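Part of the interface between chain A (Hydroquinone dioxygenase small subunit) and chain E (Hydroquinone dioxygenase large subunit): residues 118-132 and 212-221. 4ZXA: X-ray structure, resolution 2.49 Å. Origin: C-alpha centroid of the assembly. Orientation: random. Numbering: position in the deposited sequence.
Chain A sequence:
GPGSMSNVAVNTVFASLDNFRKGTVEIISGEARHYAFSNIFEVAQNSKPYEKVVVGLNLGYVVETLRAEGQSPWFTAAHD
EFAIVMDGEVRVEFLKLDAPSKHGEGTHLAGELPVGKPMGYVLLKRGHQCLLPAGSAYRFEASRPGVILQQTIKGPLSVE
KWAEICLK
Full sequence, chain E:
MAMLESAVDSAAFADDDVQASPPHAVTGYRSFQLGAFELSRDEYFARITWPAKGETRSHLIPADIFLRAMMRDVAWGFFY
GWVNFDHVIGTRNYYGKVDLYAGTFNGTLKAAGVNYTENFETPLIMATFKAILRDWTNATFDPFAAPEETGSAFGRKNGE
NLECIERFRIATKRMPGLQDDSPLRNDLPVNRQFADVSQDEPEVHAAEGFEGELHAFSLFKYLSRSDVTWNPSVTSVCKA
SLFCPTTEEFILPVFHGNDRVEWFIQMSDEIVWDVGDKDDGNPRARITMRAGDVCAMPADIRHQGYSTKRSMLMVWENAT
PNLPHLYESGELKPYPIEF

Chain A, residues 118-132: PMGYVLLKRGHQCLL
Chain E (212-221) GELHAFSLFK

The contact is built on backbone pairing: strand 128-132 of chain A and the chain E strand that pairs through Ala E216, Phe E217 and Ser E218 run antiparallel, their N-to-C directions 161° apart and their axes approaching to 4.6 Å. The straightest bond lies in the middle of the three bridged pairs. Gln A129 N donates to Phe E217 O at 2.9 Å with an N-H...O angle of 177°, and Phe E217 N returns a bond to Gln A129 O, also 2.9 Å but bent to 137°. Gln A129 CA and Phe E217 CA, of this hydrogen-bonded pair, are 5.5 Å apart. The flanking non-hydrogen-bonded pairs are closer, His A128 CA to Ser E218 CA at 4.3 Å and Cys A130 CA to Ala E216 CA at 3.8 Å. One step further, Leu A131 N donates to His E215 O at 3.0 Å. A water then extends the ladder, donating to Leu A131 O at 2.8 Å and accepting from His E215 N at 2.7 Å.

At the other end, the pairing gives way to a turn meeting a helix start. Lys A125 to His A128 form a type II turn, closed by His A128 N to Lys A125 O at 3.0 Å, with Arg A126 at phi/psi -46/130 and Gly A127 at 90/0. The turn offers Gly A127 O to the first turn of the helix: Phe E220 N donates to it at 3.2 Å and 155°, while Leu E219 N, although only 2.7 Å from Gly A127 O, makes a weak bond at 121°. Ser E218 (chi1 t) is the N-cap, its OG accepting from Lys E221 N at 3.1 Å. Thus one carbonyl from chain A and one hydroxyl from chain E occupy amides at the helix start.

Glycine at A127 answers two demands. Its backbone angles would jam a CB against the preceding carbonyl, and an ideal CB would lie 2.5 Å from Phe E220 CD2, a clash. Without one, Gly A127 CA sits 3.2 Å from the centroid of the Phe E220 ring (chi1 m, chi2 3°), just 7° off the ring normal, a close CH-pi contact. Arg A126 extends this packing, with CG 3.7 Å from Phe E220 CE2.

Side chains alternate across the two-stranded pairing. Gln A129 (chi1 and chi2 t) and Phe E217 (chi1 p) share one face, where Gln A129 NE2 approaches the ring edge 3.4 Å from Phe E217 CE1. His A128, Cys A130, Ala E216 and Ser E218 share the other. There His A128 (chi1 m) brings CD2 within 3.4 Å of Ser E218 CB, and Cys A130 CB lies 3.5 Å from Ala E216 CB.

The earlier strand of chain A, which carries Val A122 and Leu A124, adds apolar contacts to Ala E216, whose CB is 3.6 Å from Val A122 CG1 (chi1 t) and 4.0 Å from Leu A124 CD2. The CA-to-CB bond of Leu E214 (m, t) points sideways, but the end of the side chain comes nearer, placing CD1 3.7 Å from Met A119 O. Last, Met A119 (m, t, p) sets CE 3.9 Å from Glu E213 CB.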

# COMPACT_ATOMS: atom_id res chain seq x y z
N PRO A 118 15.75 -1.71 56.69
CA PRO A 118 14.62 -2.10 55.84
C PRO A 118 14.01 -0.85 55.20
O PRO A 118 13.80 0.13 55.91
CB PRO A 118 13.63 -2.74 56.83
CG PRO A 118 14.36 -2.87 58.13
CD PRO A 118 15.41 -1.80 58.12
N MET A 119 13.75 -0.89 53.90
CA MET A 119 13.21 0.28 53.20
C MET A 119 11.73 0.14 53.00
O MET A 119 11.03 1.12 52.80
CB MET A 119 13.88 0.45 51.84
CG MET A 119 15.40 0.45 51.88
SD MET A 119 16.14 0.48 50.23
CE MET A 119 15.62 2.09 49.62
N GLY A 120 11.24 -1.09 53.06
CA GLY A 120 9.83 -1.34 52.83
C GLY A 120 9.63 -2.41 51.77
O GLY A 120 10.50 -3.24 51.52
N TYR A 121 8.46 -2.39 51.14
CA TYR A 121 8.18 -3.37 50.10
C TYR A 121 7.22 -2.84 49.07
O TYR A 121 6.56 -1.81 49.27
CB TYR A 121 7.62 -4.67 50.70
CG TYR A 121 6.29 -4.48 51.39
CD1 TYR A 121 6.23 -4.14 52.73
CD2 TYR A 121 5.09 -4.63 50.69
CE1 TYR A 121 5.02 -3.97 53.37
CE2 TYR A 121 3.87 -4.45 51.33
CZ TYR A 121 3.84 -4.12 52.67
OH TYR A 121 2.65 -3.94 53.33
N VAL A 122 7.14 -3.57 47.97
CA VAL A 122 6.25 -3.25 46.88
C VAL A 122 5.41 -4.49 46.57
O VAL A 122 5.87 -5.62 46.70
CB VAL A 122 7.04 -2.82 45.62
CG1 VAL A 122 6.11 -2.63 44.44
CG2 VAL A 122 7.82 -1.55 45.89
N LEU A 123 4.17 -4.26 46.14
CA LEU A 123 3.29 -5.35 45.77
C LEU A 123 2.95 -5.31 44.29
O LEU A 123 2.12 -4.53 43.86
CB LEU A 123 2.02 -5.29 46.60
CG LEU A 123 1.96 -6.46 47.55
CD1 LEU A 123 1.08 -6.15 48.76
CD2 LEU A 123 1.46 -7.65 46.72
N LEU A 124 3.59 -6.18 43.52
CA LEU A 124 3.47 -6.15 42.07
C LEU A 124 2.45 -7.17 41.56
O LEU A 124 2.57 -8.37 41.83
CB LEU A 124 4.82 -6.42 41.40
CG LEU A 124 5.97 -5.46 41.73
CD1 LEU A 124 7.29 -5.94 41.11
CD2 LEU A 124 5.64 -4.03 41.26
N LYS A 125 1.47 -6.68 40.81
CA LYS A 125 0.60 -7.58 40.07
C LYS A 125 1.00 -7.51 38.61
O LYS A 125 1.84 -6.70 38.23
CB LYS A 125 -0.87 -7.18 40.26
CG LYS A 125 -1.36 -7.30 41.70
CD LYS A 125 -2.72 -6.62 41.88
CE LYS A 125 -3.37 -7.04 43.20
NZ LYS A 125 -4.21 -5.96 43.78
N ARG A 126 0.40 -8.37 37.79
CA ARG A 126 0.66 -8.40 36.35
C ARG A 126 0.68 -7.03 35.67
O ARG A 126 -0.24 -6.22 35.82
CB ARG A 126 -0.37 -9.27 35.64
CG ARG A 126 -0.15 -9.31 34.13
CD ARG A 126 -1.15 -10.21 33.47
NE ARG A 126 -2.47 -9.59 33.42
CZ ARG A 126 -3.59 -10.25 33.16
NH1 ARG A 126 -3.56 -11.57 32.96
NH2 ARG A 126 -4.74 -9.59 33.13
N GLY A 127 1.72 -6.78 34.90
CA GLY A 127 1.83 -5.55 34.16
C GLY A 127 2.54 -4.48 34.96
O GLY A 127 2.72 -3.36 34.48
N HIS A 128 2.94 -4.82 36.18
CA HIS A 128 3.59 -3.85 37.05
C HIS A 128 5.11 -3.96 37.01
O HIS A 128 5.69 -5.05 36.91
CB HIS A 128 3.09 -3.99 38.49
CG HIS A 128 1.63 -3.69 38.64
ND1 HIS A 128 0.94 -3.97 39.80
CD2 HIS A 128 0.74 -3.14 37.78
CE1 HIS A 128 -0.32 -3.60 39.65
NE2 HIS A 128 -0.46 -3.09 38.43
N GLN A 129 5.76 -2.80 37.10
CA GLN A 129 7.21 -2.71 37.05
C GLN A 129 7.72 -1.99 38.31
O GLN A 129 7.08 -1.06 38.81
CB GLN A 129 7.62 -1.95 35.77
CG GLN A 129 9.12 -1.72 35.57
CD GLN A 129 9.44 -1.05 34.23
OE1 GLN A 129 9.03 -1.52 33.16
NE2 GLN A 129 10.16 0.07 34.28
N CYS A 130 8.85 -2.44 38.83
CA CYS A 130 9.52 -1.68 39.86
C CYS A 130 11.01 -1.56 39.57
O CYS A 130 11.60 -2.41 38.88
CB CYS A 130 9.28 -2.29 41.25
SG CYS A 130 10.32 -3.72 41.61
N LEU A 131 11.62 -0.51 40.11
CA LEU A 131 13.07 -0.35 40.12
C LEU A 131 13.70 -1.23 41.22
O LEU A 131 13.18 -1.33 42.33
CB LEU A 131 13.43 1.13 40.34
CG LEU A 131 14.84 1.57 40.76
CD1 LEU A 131 15.90 1.20 39.72
CD2 LEU A 131 14.86 3.07 41.00
N LEU A 132 14.80 -1.89 40.88
CA LEU A 132 15.61 -2.58 41.86
C LEU A 132 16.90 -1.77 42.03
O LEU A 132 17.89 -2.02 41.35
CB LEU A 132 15.93 -3.99 41.37
CG LEU A 132 14.67 -4.81 41.06
CD1 LEU A 132 15.03 -6.10 40.33
CD2 LEU A 132 13.87 -5.11 42.34
N GLY E 212 9.36 7.65 49.18
CA GLY E 212 9.87 8.00 47.86
C GLY E 212 11.25 7.46 47.54
O GLY E 212 11.95 7.97 46.67
N GLU E 213 11.66 6.42 48.26
CA GLU E 213 12.90 5.73 47.96
C GLU E 213 12.61 4.44 47.18
O GLU E 213 13.52 3.79 46.67
CB GLU E 213 13.64 5.40 49.26
CG GLU E 213 14.29 6.61 49.90
CD GLU E 213 15.44 7.14 49.07
OE1 GLU E 213 16.58 6.62 49.24
OE2 GLU E 213 15.21 8.05 48.24
N LEU E 214 11.34 4.08 47.10
CA LEU E 214 10.95 2.90 46.36
C LEU E 214 10.03 3.29 45.22
O LEU E 214 9.22 4.22 45.36
CB LEU E 214 10.28 1.86 47.27
CG LEU E 214 11.22 1.13 48.23
CD1 LEU E 214 10.44 0.27 49.22
CD2 LEU E 214 12.23 0.29 47.47
N HIS E 215 10.16 2.60 44.10
CA HIS E 215 9.48 3.01 42.88
C HIS E 215 8.91 1.85 42.09
O HIS E 215 9.57 0.85 41.85
CB HIS E 215 10.43 3.84 42.00
CG HIS E 215 11.04 5.01 42.71
ND1 HIS E 215 10.33 6.17 42.97
CD2 HIS E 215 12.27 5.19 43.24
CE1 HIS E 215 11.11 7.02 43.62
NE2 HIS E 215 12.29 6.45 43.79
N ALA E 216 7.66 2.01 41.69
CA ALA E 216 6.97 0.99 40.92
C ALA E 216 5.76 1.63 40.28
O ALA E 216 5.07 2.42 40.92
CB ALA E 216 6.56 -0.14 41.84
N PHE E 217 5.50 1.32 39.01
CA PHE E 217 4.30 1.81 38.33
C PHE E 217 3.69 0.70 37.49
O PHE E 217 4.29 -0.36 37.33
CB PHE E 217 4.60 3.03 37.45
CG PHE E 217 5.45 2.72 36.24
CD1 PHE E 217 6.80 2.43 36.38
CD2 PHE E 217 4.91 2.72 34.98
CE1 PHE E 217 7.59 2.13 35.28
CE2 PHE E 217 5.69 2.44 33.87
CZ PHE E 217 7.04 2.15 34.02
N SER E 218 2.50 0.93 36.97
CA SER E 218 1.90 -0.06 36.09
C SER E 218 2.28 0.20 34.65
O SER E 218 1.84 1.17 34.04
CB SER E 218 0.38 -0.08 36.23
OG SER E 218 -0.18 -0.87 35.19
N LEU E 219 3.11 -0.68 34.12
CA LEU E 219 3.53 -0.59 32.74
C LEU E 219 2.36 -0.82 31.75
O LEU E 219 2.27 -0.14 30.73
CB LEU E 219 4.69 -1.56 32.48
CG LEU E 219 5.27 -1.61 31.06
CD1 LEU E 219 5.93 -0.28 30.67
CD2 LEU E 219 6.24 -2.78 30.91
N PHE E 220 1.48 -1.77 32.03
CA PHE E 220 0.36 -2.04 31.12
C PHE E 220 -0.57 -0.83 31.04
O PHE E 220 -1.08 -0.49 29.96
CB PHE E 220 -0.40 -3.31 31.52
CG PHE E 220 0.35 -4.58 31.26
CD1 PHE E 220 1.66 -4.56 30.77
CD2 PHE E 220 -0.25 -5.82 31.50
CE1 PHE E 220 2.36 -5.74 30.52
CE2 PHE E 220 0.44 -7.00 31.26
CZ PHE E 220 1.75 -6.96 30.77
N LYS E 221 -0.79 -0.19 32.19
CA LYS E 221 -1.57 1.04 32.27
C LYS E 221 -0.90 2.16 31.48
O LYS E 221 -1.53 2.91 30.74
CB LYS E 221 -1.73 1.47 33.75
CG LYS E 221 -2.30 2.88 33.93
CD LYS E 221 -2.37 3.29 35.40
CE LYS E 221 -2.83 4.74 35.56
NZ LYS E 221 -3.03 5.14 36.98
O HOH W 1 12.06 0.76 43.76